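Local structure of putative sugar binding protein (Bacteroides vulgatus ATCC 8482, 3KEZ) at residues Ser79-Tyr84 with Thr131-Tyr136; Thr200-Val205 with Leu216-Asn221; Glu346-Val349 with Ala355-Val358; Thr426-Tyr431 with Phe435-Leu440. The protein probably binds sugars or related nutrients at the outer membrane as a member of the SusD family, and carries a bound calcium ion. All coordinates share one frame; numbering follows the deposited sequence.

Interaction 1 (Ser79-Tyr84 with Thr131-Tyr136); sequences SSHWSY and TRIFGY. With EDO (1,2-ethanediol), chain E.
W82 and F134 meet as a T-shaped pair in which the rim of the indole points at the face of the phenyl ring. The six-membered ring of W82 and the F134 ring have centroids 5.2 Å apart and planes at 90°. The touching indole atom is W82 CE3, 3.7 Å from F134 CE2 and displaced from the ring centre toward its rim. With CG anti to the backbone N (chi1 -173°), the W82 indole swings away from its own helix and presents this edge. On the other face of the F134 ring sits CG2 of the preceding residue, I133, so the phenyl group is held between an intrasegment methyl and the indole.

The remaining apolar contacts are longer. H81 CB lies 4.2 Å from F134 CZ, and H81 CD2 is at the same 4.2 Å from I133 CD1; the two side chains H81 and I133 cross at nearly a right angle.

No hydrogen bond spans the segments, and the polar links are local. S83 N donates to S79 O at 3.0 Å within the first turn of its helix. Past G135, the first residue after the helix, Y136 N donates to O2 of a 1,2-ethanediol, probably from the crystallisation liquor, at 3.0 Å, with an angle of 165° at the hydrogen.

All four touching residues are buried. The contact joins the start of helix 80-96 to the end of helix 109-134, consistent with the TPR-like helical scaffold of SusD proteins.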
loop_
_atom_site.group_PDB
_atom_site.type_symbol
_atom_site.label_atom_id
_atom_site.label_comp_id
_atom_site.label_asym_id
_atom_site.label_seq_id
_atom_site.Cartn_x
_atom_site.Cartn_y
_atom_site.Cartn_z
ATOM N N SER A 79 14.135 12.119 0.846
ATOM C CA SER A 79 14.618 11.482 -0.381
ATOM C C SER A 79 14.460 9.967 -0.456
ATOM O O SER A 79 14.661 9.406 -1.517
ATOM C CB SER A 79 16.093 11.822 -0.633
ATOM O OG SER A 79 16.894 11.298 0.401
ATOM N N SER A 80 14.104 9.311 0.652
ATOM C CA SER A 80 14.071 7.851 0.753
ATOM C C SER A 80 13.055 7.183 -0.175
ATOM O O SER A 80 13.329 6.140 -0.717
ATOM C CB SER A 80 13.737 7.436 2.189
ATOM O OG SER A 80 12.692 8.280 2.728
ATOM N N HIS A 81 11.873 7.785 -0.311
ATOM C CA HIS A 81 10.839 7.219 -1.153
ATOM C C HIS A 81 11.417 7.090 -2.549
ATOM O O HIS A 81 11.333 6.041 -3.152
ATOM C CB HIS A 81 9.584 8.097 -1.199
ATOM C CG HIS A 81 9.110 8.571 0.147
ATOM N ND1 HIS A 81 9.741 9.577 0.866
ATOM C CD2 HIS A 81 8.036 8.202 0.882
ATOM C CE1 HIS A 81 9.077 9.787 1.987
ATOM N NE2 HIS A 81 8.036 8.966 2.021
ATOM N N TRP A 82 11.984 8.187 -3.038
ATOM C CA TRP A 82 12.585 8.239 -4.366
ATOM C C TRP A 82 13.730 7.215 -4.569
ATOM O O TRP A 82 13.677 6.354 -5.491
ATOM C CB TRP A 82 13.059 9.686 -4.578
ATOM C CG TRP A 82 13.551 9.999 -5.941
ATOM C CD1 TRP A 82 14.820 9.891 -6.392
ATOM C CD2 TRP A 82 12.765 10.504 -7.041
ATOM N NE1 TRP A 82 14.890 10.293 -7.713
ATOM C CE2 TRP A 82 13.636 10.666 -8.133
ATOM C CE3 TRP A 82 11.402 10.793 -7.211
ATOM C CZ2 TRP A 82 13.193 11.144 -9.389
ATOM C CZ3 TRP A 82 10.971 11.283 -8.445
ATOM C CH2 TRP A 82 11.870 11.444 -9.519
ATOM N N SER A 83 14.725 7.296 -3.669
ATOM C CA SER A 83 15.934 6.470 -3.761
ATOM C C SER A 83 15.648 4.985 -3.609
ATOM O O SER A 83 16.143 4.197 -4.391
ATOM C CB SER A 83 17.046 6.929 -2.787
ATOM O OG SER A 83 16.562 7.354 -1.520
ATOM N N TYR A 84 14.815 4.616 -2.627
ATOM C CA TYR A 84 14.515 3.223 -2.387
ATOM C C TYR A 84 13.714 2.600 -3.544
ATOM O O TYR A 84 14.050 1.520 -4.031
ATOM C CB TYR A 84 13.783 3.037 -1.048
ATOM C CG TYR A 84 14.724 2.871 0.116
ATOM C CD1 TYR A 84 15.446 3.945 0.586
ATOM C CD2 TYR A 84 14.912 1.612 0.734
ATOM C CE1 TYR A 84 16.342 3.807 1.626
ATOM C CE2 TYR A 84 15.832 1.457 1.787
ATOM C CZ TYR A 84 16.521 2.574 2.239
ATOM O OH TYR A 84 17.441 2.484 3.277
ATOM N N THR A 131 4.537 7.054 -8.654
ATOM C CA THR A 131 3.597 7.867 -9.422
ATOM C C THR A 131 2.536 8.487 -8.527
ATOM O O THR A 131 2.202 9.644 -8.676
ATOM C CB THR A 131 2.984 7.008 -10.554
ATOM O OG1 THR A 131 4.036 6.536 -11.412
ATOM C CG2 THR A 131 1.961 7.821 -11.396
ATOM N N ARG A 132 2.022 7.737 -7.561
ATOM C CA ARG A 132 1.015 8.304 -6.651
ATOM C C ARG A 132 1.581 9.263 -5.593
ATOM O O ARG A 132 0.881 10.203 -5.144
ATOM C CB ARG A 132 0.117 7.233 -6.037
ATOM C CG ARG A 132 0.741 6.244 -5.144
ATOM C CD ARG A 132 -0.291 5.185 -4.779
ATOM N NE ARG A 132 0.303 4.184 -3.915
ATOM C CZ ARG A 132 -0.345 3.356 -3.104
ATOM N NH1 ARG A 132 -1.670 3.375 -2.997
ATOM N NH2 ARG A 132 0.359 2.511 -2.360
ATOM N N ILE A 133 2.847 9.074 -5.245
ATOM C CA ILE A 133 3.527 9.946 -4.278
ATOM C C ILE A 133 3.906 11.293 -4.903
ATOM O O ILE A 133 3.709 12.326 -4.258
ATOM C CB ILE A 133 4.771 9.266 -3.614
ATOM C CG1 ILE A 133 4.348 8.121 -2.696
ATOM C CG2 ILE A 133 5.668 10.295 -2.788
ATOM C CD1 ILE A 133 5.525 7.170 -2.320
ATOM N N PHE A 134 4.418 11.273 -6.137
ATOM C CA PHE A 134 5.033 12.455 -6.741
ATOM C C PHE A 134 4.235 13.102 -7.891
ATOM O O PHE A 134 4.644 14.156 -8.378
ATOM C CB PHE A 134 6.463 12.148 -7.228
ATOM C CG PHE A 134 7.443 11.831 -6.095
ATOM C CD1 PHE A 134 8.000 12.841 -5.341
ATOM C CD2 PHE A 134 7.762 10.511 -5.788
ATOM C CE1 PHE A 134 8.862 12.555 -4.285
ATOM C CE2 PHE A 134 8.664 10.210 -4.749
ATOM C CZ PHE A 134 9.186 11.209 -3.993
ATOM N N GLY A 135 3.139 12.475 -8.305
ATOM C CA GLY A 135 2.279 12.964 -9.390
ATOM C C GLY A 135 0.809 13.027 -9.020
ATOM O O GLY A 135 0.306 12.192 -8.267
ATOM N N TYR A 136 0.110 14.037 -9.543
ATOM C CA TYR A 136 -1.329 14.156 -9.338
ATOM C C TYR A 136 -2.080 12.896 -9.799
ATOM O O TYR A 136 -1.677 12.234 -10.751
ATOM C CB TYR A 136 -1.878 15.405 -10.047
ATOM C CG TYR A 136 -1.466 16.657 -9.365
ATOM C CD1 TYR A 136 -1.849 16.908 -8.070
ATOM C CD2 TYR A 136 -0.719 17.604 -10.011
ATOM C CE1 TYR A 136 -1.473 18.090 -7.410
ATOM C CE2 TYR A 136 -0.342 18.771 -9.369
ATOM C CZ TYR A 136 -0.712 19.003 -8.074
ATOM O OH TYR A 136 -0.339 20.170 -7.444
HETATM C C1 EDO E . 2.578 18.101 -11.647
HETATM O O1 EDO E . 2.515 18.009 -13.079
HETATM C C2 EDO E . 2.740 16.749 -10.938
HETATM O O2 EDO E . 1.811 15.711 -11.321
#

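Interaction 2 (Thr200-Val205 with Leu216-Asn221); sequences TLLSRV and LTMAEN
Selenomethionine M218 lies against L202 and S203 across two neighbouring helices, and its chain can be traced atom by atom. Its CB meets S203 CB at 3.9 Å, at the closest backbone approach, where S203 and M218 face each other. The next atom, M218 CG, is 4.1 Å from L202 CG. The chain then bends (chi2 -67°), a turn that lays its far end along the leucine: M218 SE is 4.0 Å from L202 CD2, and the terminal CE lies at the same 4.0 Å from that methyl. The CD2 branch thus meets both SE and CE.

S203 fills the neighbouring position. Its CB approaches A219 N to 3.6 Å, and its OG rests 3.9 Å from A219 CB. The hydroxyl turns back to its own helix, donating to T200 O at 2.7 Å from 15° off the carbonyl plane; T200 O also accepts from R204 N. N343 ND2 of helix 337-350 is a further partner of S203 OG.

The segment axes approach to 8.0 Å with their directions at 157°, an antiparallel helical hairpin of helices 195-209 and 212-229 such as TPR-like folds are built from. Since no hydrogen bond links the segments, the hairpin is joined here by van der Waals contact, with small S203 and A219 permitting the close approach and the serine hydroxyl satisfied without crossing the interface.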
loop_
_atom_site.group_PDB
_atom_site.type_symbol
_atom_site.label_atom_id
_atom_site.label_comp_id
_atom_site.label_asym_id
_atom_site.label_seq_id
_atom_site.Cartn_x
_atom_site.Cartn_y
_atom_site.Cartn_z
ATOM N N THR A 200 -4.502 -8.475 -7.163
ATOM C CA THR A 200 -5.154 -7.539 -6.244
ATOM C C THR A 200 -4.590 -6.139 -6.432
ATOM O O THR A 200 -5.354 -5.193 -6.582
ATOM C CB THR A 200 -5.020 -7.989 -4.787
ATOM O OG1 THR A 200 -5.628 -9.265 -4.642
ATOM C CG2 THR A 200 -5.670 -7.027 -3.838
ATOM N N LEU A 201 -3.267 -6.011 -6.512
ATOM C CA LEU A 201 -2.627 -4.676 -6.725
ATOM C C LEU A 201 -3.090 -4.141 -8.076
ATOM O O LEU A 201 -3.508 -3.001 -8.172
ATOM C CB LEU A 201 -1.112 -4.734 -6.682
ATOM C CG LEU A 201 -0.306 -3.447 -6.860
ATOM C CD1 LEU A 201 -0.861 -2.342 -5.946
ATOM C CD2 LEU A 201 1.193 -3.684 -6.598
ATOM N N LEU A 202 -3.097 -5.005 -9.093
ATOM C CA LEU A 202 -3.461 -4.556 -10.435
ATOM C C LEU A 202 -4.920 -4.030 -10.429
ATOM O O LEU A 202 -5.190 -3.008 -11.048
ATOM C CB LEU A 202 -3.262 -5.653 -11.484
ATOM C CG LEU A 202 -3.708 -5.284 -12.909
ATOM C CD1 LEU A 202 -3.166 -3.895 -13.341
ATOM C CD2 LEU A 202 -3.296 -6.365 -13.887
ATOM N N SER A 203 -5.808 -4.703 -9.691
ATOM C CA SER A 203 -7.175 -4.216 -9.524
ATOM C C SER A 203 -7.241 -2.839 -8.899
ATOM O O SER A 203 -8.036 -2.011 -9.300
ATOM C CB SER A 203 -8.086 -5.232 -8.757
ATOM O OG SER A 203 -7.901 -5.199 -7.345
ATOM N N ARG A 204 -6.388 -2.589 -7.919
ATOM C CA ARG A 204 -6.289 -1.255 -7.331
ATOM C C ARG A 204 -5.837 -0.252 -8.375
ATOM O O ARG A 204 -6.405 0.857 -8.490
ATOM C CB ARG A 204 -5.310 -1.273 -6.120
ATOM C CG ARG A 204 -5.339 0.056 -5.331
ATOM C CD ARG A 204 -4.100 0.238 -4.506
ATOM N NE ARG A 204 -3.861 -0.860 -3.600
ATOM C CZ ARG A 204 -2.711 -1.052 -2.961
ATOM N NH1 ARG A 204 -1.694 -0.242 -3.149
ATOM N NH2 ARG A 204 -2.555 -2.067 -2.146
ATOM N N VAL A 205 -4.811 -0.615 -9.140
ATOM C CA VAL A 205 -4.256 0.306 -10.119
ATOM C C VAL A 205 -5.344 0.652 -11.155
ATOM O O VAL A 205 -5.539 1.815 -11.451
ATOM C CB VAL A 205 -3.009 -0.239 -10.801
ATOM C CG1 VAL A 205 -2.555 0.725 -11.945
ATOM C CG2 VAL A 205 -1.861 -0.445 -9.788
ATOM N N LEU A 216 -12.677 -4.799 -11.892
ATOM C CA LEU A 216 -13.605 -5.803 -11.390
ATOM C C LEU A 216 -13.171 -7.195 -11.742
ATOM O O LEU A 216 -13.163 -8.097 -10.882
ATOM C CB LEU A 216 -14.992 -5.583 -11.947
ATOM C CG LEU A 216 -16.060 -6.567 -11.445
ATOM C CD1 LEU A 216 -16.248 -6.487 -9.924
ATOM C CD2 LEU A 216 -17.403 -6.258 -12.147
ATOM N N THR A 217 -12.776 -7.384 -13.001
ATOM C CA THR A 217 -12.312 -8.695 -13.445
ATOM C C THR A 217 -11.127 -9.156 -12.641
ATOM O O THR A 217 -11.068 -10.333 -12.211
ATOM C CB THR A 217 -11.967 -8.713 -14.936
ATOM O OG1 THR A 217 -13.156 -8.378 -15.637
ATOM C CG2 THR A 217 -11.433 -10.134 -15.408
HETATM N N MSE A 218 -10.172 -8.263 -12.440
HETATM C CA MSE A 218 -8.946 -8.678 -11.729
HETATM C C MSE A 218 -9.235 -8.968 -10.230
HETATM O O MSE A 218 -8.673 -9.928 -9.679
HETATM C CB MSE A 218 -7.813 -7.655 -11.847
HETATM C CG MSE A 218 -7.094 -7.627 -13.156
HETATM SE SE MSE A 218 -6.079 -9.272 -13.439
HETATM C CE MSE A 218 -5.838 -9.036 -15.335
ATOM N N ALA A 219 -10.072 -8.146 -9.581
ATOM C CA ALA A 219 -10.413 -8.381 -8.158
ATOM C C ALA A 219 -11.163 -9.691 -7.975
ATOM O O ALA A 219 -10.833 -10.506 -7.073
ATOM C CB ALA A 219 -11.192 -7.203 -7.581
ATOM N N GLU A 220 -12.123 -9.952 -8.862
ATOM C CA GLU A 220 -12.902 -11.167 -8.786
ATOM C C GLU A 220 -12.032 -12.406 -9.010
ATOM O O GLU A 220 -12.216 -13.404 -8.340
ATOM C CB GLU A 220 -14.081 -11.173 -9.786
ATOM C CG GLU A 220 -15.176 -10.217 -9.398
ATOM C CD GLU A 220 -16.525 -10.515 -10.103
ATOM O OE1 GLU A 220 -16.722 -10.041 -11.238
ATOM O OE2 GLU A 220 -17.410 -11.153 -9.489
ATOM N N ASN A 221 -11.114 -12.344 -9.961
ATOM C CA ASN A 221 -10.228 -13.479 -10.231
ATOM C C ASN A 221 -9.189 -13.656 -9.126
ATOM O O ASN A 221 -8.841 -14.785 -8.785
ATOM C CB ASN A 221 -9.570 -13.331 -11.613
ATOM C CG ASN A 221 -10.573 -13.536 -12.753
ATOM O OD1 ASN A 221 -11.514 -14.322 -12.638
ATOM N ND2 ASN A 221 -10.343 -12.876 -13.853
#

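Interaction 3 (Glu346-Val349 with Ala355-Val358); sequences EAAV and AKAV
A348 and A357 bring the two helical segments together, their CA atoms only 4.9 Å apart, the nearest backbone pairing across the contact. The chain turns back between helix 337-350 and helix 354-368, and the alanines, with only a methyl each, permit this close approach. A348 CB sits against the opposing backbone, 3.4 Å from A357 N, and stands 3.7 Å from A357 CB.

This tight helical hairpin fits the TPR-like architecture of the SusD family, and T351 in the turn takes part in it by hydrogen bonding through OG1 to A347 O and A348 O.

V349 adds a second apolar touch. Only one branch is used: chi1 of 166° sets CG1 opposite the backbone N and turns CG2 to A357, 3.6 Å from its CB, so that the A357 methyl meets both A348 and V349. Outside the pair, L379 touches V349 and A357, and V384 of helix 381-392 also touches V349.

K356 contributes through CB and its backbone carbonyl carbon, each 3.9 Å from A348 CB. Beyond CB the chain leads away from 346-349, bending at chi3 (-83°) to carry NZ into a salt bridge with E220 OE1 of helix 212-229.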
loop_
_atom_site.group_PDB
_atom_site.type_symbol
_atom_site.label_atom_id
_atom_site.label_comp_id
_atom_site.label_asym_id
_atom_site.label_seq_id
_atom_site.Cartn_x
_atom_site.Cartn_y
_atom_site.Cartn_z
ATOM N N GLU A 346 -16.177 -1.819 -5.076
ATOM C CA GLU A 346 -16.073 -0.512 -5.705
ATOM C C GLU A 346 -16.297 -0.577 -7.228
ATOM O O GLU A 346 -17.126 0.151 -7.777
ATOM C CB GLU A 346 -14.735 0.157 -5.371
ATOM C CG GLU A 346 -14.599 1.539 -5.991
ATOM C CD GLU A 346 -13.282 2.269 -5.650
ATOM O OE1 GLU A 346 -12.646 2.002 -4.610
ATOM O OE2 GLU A 346 -12.889 3.140 -6.452
ATOM N N ALA A 347 -15.610 -1.504 -7.887
ATOM C CA ALA A 347 -15.734 -1.663 -9.337
ATOM C C ALA A 347 -17.155 -2.096 -9.737
ATOM O O ALA A 347 -17.646 -1.679 -10.778
ATOM C CB ALA A 347 -14.701 -2.666 -9.863
ATOM N N ALA A 348 -17.805 -2.922 -8.913
ATOM C CA ALA A 348 -19.198 -3.298 -9.138
ATOM C C ALA A 348 -20.116 -2.064 -9.090
ATOM O O ALA A 348 -20.971 -1.880 -9.983
ATOM C CB ALA A 348 -19.657 -4.344 -8.118
ATOM N N VAL A 349 -19.930 -1.223 -8.079
ATOM C CA VAL A 349 -20.731 -0.003 -7.947
ATOM C C VAL A 349 -20.522 0.851 -9.178
ATOM O O VAL A 349 -21.482 1.305 -9.817
ATOM C CB VAL A 349 -20.330 0.807 -6.706
ATOM C CG1 VAL A 349 -20.943 2.275 -6.794
ATOM C CG2 VAL A 349 -20.818 0.077 -5.444
ATOM N N ALA A 355 -25.985 -5.845 -7.351
ATOM C CA ALA A 355 -26.032 -7.211 -6.799
ATOM C C ALA A 355 -24.664 -7.698 -6.391
ATOM O O ALA A 355 -24.477 -8.257 -5.306
ATOM C CB ALA A 355 -26.677 -8.196 -7.795
ATOM N N LYS A 356 -23.721 -7.460 -7.283
ATOM C CA LYS A 356 -22.340 -7.853 -7.109
ATOM C C LYS A 356 -21.663 -6.988 -6.063
ATOM O O LYS A 356 -20.909 -7.502 -5.261
ATOM C CB LYS A 356 -21.585 -7.748 -8.446
ATOM C CG LYS A 356 -20.332 -8.592 -8.494
ATOM C CD LYS A 356 -19.624 -8.581 -9.879
ATOM C CE LYS A 356 -20.240 -9.555 -10.846
ATOM N NZ LYS A 356 -19.286 -9.900 -11.967
ATOM N N ALA A 357 -21.952 -5.681 -6.051
ATOM C CA ALA A 357 -21.399 -4.811 -5.021
ATOM C C ALA A 357 -21.837 -5.257 -3.636
ATOM O O ALA A 357 -20.997 -5.338 -2.734
ATOM C CB ALA A 357 -21.785 -3.375 -5.245
ATOM N N VAL A 358 -23.131 -5.515 -3.472
ATOM C CA VAL A 358 -23.672 -6.025 -2.220
ATOM C C VAL A 358 -23.011 -7.367 -1.833
ATOM O O VAL A 358 -22.626 -7.526 -0.679
ATOM C CB VAL A 358 -25.190 -6.163 -2.272
ATOM C CG1 VAL A 358 -25.749 -7.059 -1.128
ATOM C CG2 VAL A 358 -25.845 -4.780 -2.260
#

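Interaction 4 (Thr426-Tyr431 with Phe435-Leu440); sequences TAYMEY and FHKILL. With PO4 (phosphate ion), chain D.
This is an aromatic cluster joining the chain before and in strand 430-431 to the loop that follows it, with F435 meeting both Y428 and Y431. The F435 ring lies obliquely to both tyrosines, with planes at 45° to Y428 and 41° to Y431. F435 CZ sits over one face of the Y428 ring, 3.5 Å from Y428 CD1, and the methyl of A427 covers the opposite face. Two atoms round the ring from CZ, F435 CD2 meets Y431 CB at 3.5 Å. F435 CG is anti to the backbone N (chi1 177°), which extends the ring across to these partners.

The cluster belongs to a non-helical part of the SusD-family chain, where 430-431 pairs antiparallel with strand 409-410. F70 meets Y431 and F435 edge-to-face, and Y431 OH is hydrogen-bonded to T51 O.

Just before the strand an ST turn shapes the backbone: Y428 N donates to T426 OG1 at 3.1 Å. Smaller contacts come from I438 CG2, 4.1 Å from Y431 CD2, and from K437 CD, 4.0 Å from Y428 OH; K437 NZ itself bonds to F70 O and F72 O.

A phosphate, probably from the crystallisation liquor, is gripped through one oxygen. H436 N and ND1 both donate to O4, at 2.8 and 2.6 Å, the oxygen lying in the plane of the imidazole at its edge.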
loop_
_atom_site.group_PDB
_atom_site.type_symbol
_atom_site.label_atom_id
_atom_site.label_comp_id
_atom_site.label_asym_id
_atom_site.label_seq_id
_atom_site.Cartn_x
_atom_site.Cartn_y
_atom_site.Cartn_z
ATOM N N THR A 426 -2.732 21.264 12.784
ATOM C CA THR A 426 -2.277 21.447 11.429
ATOM C C THR A 426 -2.954 22.690 10.814
ATOM O O THR A 426 -4.087 23.025 11.156
ATOM C CB THR A 426 -2.603 20.193 10.619
ATOM O OG1 THR A 426 -2.160 20.351 9.268
ATOM C CG2 THR A 426 -4.088 19.943 10.645
ATOM N N ALA A 427 -2.245 23.343 9.894
ATOM C CA ALA A 427 -2.777 24.437 9.083
ATOM C C ALA A 427 -3.713 23.916 8.008
ATOM O O ALA A 427 -4.471 24.682 7.428
ATOM C CB ALA A 427 -1.650 25.169 8.422
ATOM N N TYR A 428 -3.659 22.618 7.732
ATOM C CA TYR A 428 -4.367 22.056 6.565
ATOM C C TYR A 428 -5.469 21.053 6.947
ATOM O O TYR A 428 -5.197 19.861 7.188
ATOM C CB TYR A 428 -3.348 21.409 5.612
ATOM C CG TYR A 428 -2.243 22.324 5.139
ATOM C CD1 TYR A 428 -2.502 23.385 4.277
ATOM C CD2 TYR A 428 -0.926 22.144 5.579
ATOM C CE1 TYR A 428 -1.484 24.220 3.850
ATOM C CE2 TYR A 428 0.100 22.988 5.153
ATOM C CZ TYR A 428 -0.205 24.015 4.291
ATOM O OH TYR A 428 0.779 24.827 3.840
HETATM N N MSE A 429 -6.715 21.539 6.974
HETATM C CA MSE A 429 -7.857 20.762 7.424
HETATM C C MSE A 429 -8.746 20.220 6.284
HETATM O O MSE A 429 -9.390 19.194 6.445
HETATM C CB MSE A 429 -8.661 21.555 8.439
HETATM C CG MSE A 429 -7.845 21.938 9.720
HETATM SE SE MSE A 429 -7.548 20.413 10.838
HETATM C CE MSE A 429 -9.364 20.088 11.441
ATOM N N GLU A 430 -8.745 20.860 5.122
ATOM C CA GLU A 430 -9.546 20.401 4.006
ATOM C C GLU A 430 -8.713 20.581 2.764
ATOM O O GLU A 430 -8.133 21.630 2.590
ATOM C CB GLU A 430 -10.866 21.183 3.874
ATOM C CG GLU A 430 -11.740 21.206 5.161
ATOM C CD GLU A 430 -13.231 21.565 4.928
ATOM O OE1 GLU A 430 -13.577 22.203 3.909
ATOM O OE2 GLU A 430 -14.056 21.214 5.802
ATOM N N TYR A 431 -8.641 19.567 1.912
ATOM C CA TYR A 431 -7.856 19.670 0.664
ATOM C C TYR A 431 -8.254 18.551 -0.326
ATOM O O TYR A 431 -8.755 17.495 0.058
ATOM C CB TYR A 431 -6.349 19.627 0.967
ATOM C CG TYR A 431 -5.973 18.586 2.015
ATOM C CD1 TYR A 431 -5.956 18.916 3.373
ATOM C CD2 TYR A 431 -5.658 17.273 1.647
ATOM C CE1 TYR A 431 -5.638 17.945 4.358
ATOM C CE2 TYR A 431 -5.347 16.310 2.594
ATOM C CZ TYR A 431 -5.349 16.651 3.972
ATOM O OH TYR A 431 -5.031 15.699 4.943
ATOM N N PHE A 435 -4.499 20.607 -4.125
ATOM C CA PHE A 435 -3.569 21.027 -3.065
ATOM C C PHE A 435 -2.174 20.524 -3.460
ATOM O O PHE A 435 -1.976 19.323 -3.647
ATOM C CB PHE A 435 -4.021 20.414 -1.747
ATOM C CG PHE A 435 -3.130 20.684 -0.573
ATOM C CD1 PHE A 435 -2.570 21.932 -0.353
ATOM C CD2 PHE A 435 -2.917 19.672 0.358
ATOM C CE1 PHE A 435 -1.782 22.159 0.776
ATOM C CE2 PHE A 435 -2.143 19.889 1.484
ATOM C CZ PHE A 435 -1.591 21.134 1.701
ATOM N N HIS A 436 -1.217 21.435 -3.589
ATOM C CA HIS A 436 0.067 21.084 -4.189
ATOM C C HIS A 436 0.880 20.208 -3.293
ATOM O O HIS A 436 1.752 19.481 -3.771
ATOM C CB HIS A 436 0.844 22.311 -4.606
ATOM C CG HIS A 436 1.516 23.043 -3.476
ATOM N ND1 HIS A 436 0.831 23.884 -2.625
ATOM C CD2 HIS A 436 2.820 23.114 -3.103
ATOM C CE1 HIS A 436 1.679 24.432 -1.766
ATOM N NE2 HIS A 436 2.894 23.981 -2.030
ATOM N N LYS A 437 0.550 20.192 -2.003
ATOM C CA LYS A 437 1.339 19.421 -1.047
ATOM C C LYS A 437 0.830 18.007 -0.845
ATOM O O LYS A 437 1.418 17.280 -0.069
ATOM C CB LYS A 437 1.490 20.148 0.292
ATOM C CG LYS A 437 2.096 21.517 0.120
ATOM C CD LYS A 437 2.579 22.187 1.422
ATOM C CE LYS A 437 4.083 21.920 1.654
ATOM N NZ LYS A 437 4.636 22.592 2.885
ATOM N N ILE A 438 -0.212 17.572 -1.568
ATOM C CA ILE A 438 -0.542 16.151 -1.550
ATOM C C ILE A 438 0.549 15.337 -2.264
ATOM O O ILE A 438 0.594 14.107 -2.133
ATOM C CB ILE A 438 -1.907 15.758 -2.202
ATOM C CG1 ILE A 438 -1.995 16.342 -3.609
ATOM C CG2 ILE A 438 -3.080 16.060 -1.284
ATOM C CD1 ILE A 438 -2.845 15.543 -4.519
ATOM N N LEU A 439 1.396 16.032 -3.042
ATOM C CA LEU A 439 2.600 15.459 -3.656
ATOM C C LEU A 439 3.846 15.833 -2.849
ATOM O O LEU A 439 4.017 16.995 -2.489
ATOM C CB LEU A 439 2.801 15.994 -5.089
ATOM C CG LEU A 439 1.566 15.936 -5.971
ATOM C CD1 LEU A 439 1.868 16.435 -7.375
ATOM C CD2 LEU A 439 0.949 14.494 -6.001
ATOM N N LEU A 440 4.722 14.861 -2.570
ATOM C CA LEU A 440 6.044 15.222 -2.037
ATOM C C LEU A 440 6.779 16.021 -3.122
ATOM O O LEU A 440 6.587 15.792 -4.333
ATOM C CB LEU A 440 6.887 13.994 -1.590
ATOM C CG LEU A 440 6.497 13.212 -0.319
ATOM C CD1 LEU A 440 7.449 12.040 -0.039
ATOM C CD2 LEU A 440 6.431 14.103 0.911
HETATM P P PO4 D . -2.672 25.178 -3.500
HETATM O O1 PO4 D . -2.017 25.816 -4.685
HETATM O O2 PO4 D . -2.889 26.138 -2.362
HETATM O O3 PO4 D . -4.041 24.659 -3.915
HETATM O O4 PO4 D . -1.748 24.083 -3.046
#

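In the fold
The contacts form a chain of touches, 4-1-2-3. Interactions 1 and 4 have centres about 16 Å apart and meet where I133 O lies 3.2 Å from L440 N, a probable hydrogen bond tying the end of helix 109-134 to the late loop. Interactions 2 and 3, about 13 Å apart between centres, are bridged by the salt bridge of E220 OE1 and K356 NZ at 2.7 Å, with L216 packed on A347. Between interactions 1 and 2, the like charges of R132 NH2 and R204 NH1 lie close, 3.5 Å apart, each arginine having an acidic partner, D129 for R132 and E339 for R204. All four lie away from the calcium site of N261, Q322, E325, D329 and N331.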